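Local coordinates for protein TetR-like transcriptional regulator (Rhodococcus, PDB 3F1B) that probably binds cis-regulatory DNA as a helical transcription factor of the TetR family, at residues L71-A76 with E96-F101. Numbering follows the deposited sequence.
Sequences LRFVEA and EGFLGF
One face of the Phe-101 ring rests on the backbone of Phe-73, whose CA sits over the ring centre, 4.2 Å from the centroid, in a CH-pi contact. CB of Phe-73 lies over the same face. The Phe-73 ring turns its edge toward this face in an offset edge-to-face pair, with the planes at 77°. Its CD1 comes 3.8 Å from Phe-101 CE2. The Phe-98 ring comes up to the edge of the Phe-73 ring. These two rings meet obliquely and sit closer in the model than carbons can, so the details of this pair are doubtful. In Phe-101, CG is anti to the backbone N (chi1 165°), and the ring beyond it reaches the 71-76 segment. There its CE1 meets CB of Arg-72 at 3.6 Å. The Arg-72 guanidinium leads away and pairs with Glu-69. CB of Ala-76 packs 3.7 Å from CB of Phe-101. O of Ala-76 receives a CA-H...O contact from CA of Gly-97 at 3.4 Å; a CB on Gly-97 would collide with this oxygen. An alanine in place of Phe-101 would probably leave the CA of Phe-73 and the CB of Arg-72 without their aromatic cover and open a gap between the helices. Trp-109 of helix 106-115 touches both Phe-73 and Phe-98, and His-105 meets the Phe-101 ring. The two helix segments run roughly antiparallel, at 140°, and their axes approach to 8.8 Å. The aromatic cluster of Phe-73, Phe-98 and Phe-101 joins the end of helix 58-77, which leads from the predicted helix-turn-helix region, to helix 87-104 of the C-terminal domain in the all-helical TetR fold.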
loop_
_atom_site.group_PDB
_atom_site.type_symbol
_atom_site.label_atom_id
_atom_site.label_comp_id
_atom_site.label_asym_id
_atom_site.label_seq_id
_atom_site.Cartn_x
_atom_site.Cartn_y
_atom_site.Cartn_z
ATOM N N LEU A 71 16.444 3.265 -6.763
ATOM C CA LEU A 71 17.849 3.393 -6.444
ATOM C C LEU A 71 18.091 4.406 -5.343
ATOM O O LEU A 71 18.916 4.153 -4.469
ATOM C CB LEU A 71 18.643 3.830 -7.667
ATOM C CG LEU A 71 19.456 2.828 -8.450
ATOM C CD1 LEU A 71 19.672 3.358 -9.918
ATOM C CD2 LEU A 71 20.761 2.608 -7.719
ATOM N N ARG A 72 17.419 5.561 -5.388
ATOM C CA ARG A 72 17.716 6.593 -4.398
ATOM C C ARG A 72 17.196 6.053 -3.092
ATOM O O ARG A 72 17.753 6.318 -2.025
ATOM C CB ARG A 72 17.076 7.941 -4.714
ATOM C CG ARG A 72 17.465 8.451 -6.043
ATOM C CD ARG A 72 16.393 9.381 -6.565
ATOM N NE ARG A 72 16.954 10.276 -7.569
ATOM C CZ ARG A 72 16.334 11.353 -8.050
ATOM N NH1 ARG A 72 16.963 12.093 -8.958
ATOM N NH2 ARG A 72 15.097 11.686 -7.641
ATOM N N PHE A 73 16.145 5.253 -3.194
ATOM C CA PHE A 73 15.562 4.724 -2.000
ATOM C C PHE A 73 16.518 3.778 -1.268
ATOM O O PHE A 73 16.773 3.972 -0.081
ATOM C CB PHE A 73 14.201 4.117 -2.286
ATOM C CG PHE A 73 13.568 3.502 -1.110
ATOM C CD1 PHE A 73 12.818 4.282 -0.228
ATOM C CD2 PHE A 73 13.679 2.117 -0.883
ATOM C CE1 PHE A 73 12.193 3.689 0.911
ATOM C CE2 PHE A 73 13.064 1.518 0.239
ATOM C CZ PHE A 73 12.324 2.312 1.145
ATOM N N VAL A 74 17.092 2.809 -1.974
ATOM C CA VAL A 74 17.970 1.884 -1.292
ATOM C C VAL A 74 19.281 2.545 -0.865
ATOM O O VAL A 74 19.793 2.246 0.189
ATOM C CB VAL A 74 18.189 0.579 -2.081
ATOM C CG1 VAL A 74 16.873 0.117 -2.701
ATOM C CG2 VAL A 74 19.283 0.723 -3.101
ATOM N N GLU A 75 19.790 3.474 -1.662
ATOM C CA GLU A 75 20.945 4.285 -1.262
ATOM C C GLU A 75 20.708 4.981 0.075
ATOM O O GLU A 75 21.584 5.033 0.927
ATOM C CB GLU A 75 21.286 5.312 -2.336
ATOM C CG GLU A 75 21.340 4.688 -3.714
ATOM C CD GLU A 75 21.691 5.682 -4.826
ATOM O OE1 GLU A 75 21.006 6.729 -4.968
ATOM O OE2 GLU A 75 22.656 5.404 -5.579
ATOM N N ALA A 76 19.510 5.490 0.268
ATOM C CA ALA A 76 19.142 6.103 1.533
ATOM C C ALA A 76 19.211 5.152 2.742
ATOM O O ALA A 76 19.419 5.604 3.860
ATOM C CB ALA A 76 17.748 6.762 1.413
ATOM N N GLU A 96 15.677 5.973 9.906
ATOM C CA GLU A 96 15.951 7.376 9.698
ATOM C C GLU A 96 16.300 7.723 8.269
ATOM O O GLU A 96 15.830 8.741 7.763
ATOM C CB GLU A 96 16.950 7.870 10.712
ATOM C CG GLU A 96 16.213 7.895 12.071
ATOM C CD GLU A 96 17.104 8.034 13.291
ATOM O OE1 GLU A 96 18.287 8.418 13.105
ATOM O OE2 GLU A 96 16.613 7.770 14.434
ATOM N N GLY A 97 17.083 6.882 7.597
ATOM C CA GLY A 97 17.377 7.093 6.178
ATOM C C GLY A 97 16.130 7.034 5.280
ATOM O O GLY A 97 15.856 7.975 4.515
ATOM N N PHE A 98 15.363 5.945 5.406
ATOM C CA PHE A 98 14.043 5.801 4.776
ATOM C C PHE A 98 13.158 7.007 5.003
ATOM O O PHE A 98 12.593 7.561 4.040
ATOM C CB PHE A 98 13.353 4.546 5.337
ATOM C CG PHE A 98 11.901 4.446 5.045
ATOM C CD1 PHE A 98 11.406 4.677 3.770
ATOM C CD2 PHE A 98 11.035 4.017 6.024
ATOM C CE1 PHE A 98 10.083 4.549 3.508
ATOM C CE2 PHE A 98 9.706 3.873 5.772
ATOM C CZ PHE A 98 9.221 4.127 4.524
ATOM N N LEU A 99 12.977 7.376 6.267
ATOM C CA LEU A 99 12.067 8.455 6.568
ATOM C C LEU A 99 12.564 9.848 6.129
ATOM O O LEU A 99 11.746 10.695 5.714
ATOM C CB LEU A 99 11.684 8.449 8.029
ATOM C CG LEU A 99 10.731 7.332 8.433
ATOM C CD1 LEU A 99 10.668 7.403 9.951
ATOM C CD2 LEU A 99 9.308 7.449 7.766
ATOM N N GLY A 100 13.879 10.078 6.207
ATOM C CA GLY A 100 14.502 11.334 5.714
ATOM C C GLY A 100 14.375 11.449 4.196
ATOM O O GLY A 100 14.107 12.541 3.652
ATOM N N PHE A 101 14.509 10.321 3.501
ATOM C CA PHE A 101 14.335 10.302 2.046
ATOM C C PHE A 101 12.882 10.649 1.587
ATOM O O PHE A 101 12.651 11.364 0.603
ATOM C CB PHE A 101 14.714 8.937 1.516
ATOM C CG PHE A 101 14.242 8.685 0.102
ATOM C CD1 PHE A 101 15.023 9.078 -0.984
ATOM C CD2 PHE A 101 13.019 8.059 -0.146
ATOM C CE1 PHE A 101 14.585 8.841 -2.281
ATOM C CE2 PHE A 101 12.591 7.834 -1.475
ATOM C CZ PHE A 101 13.384 8.233 -2.517
#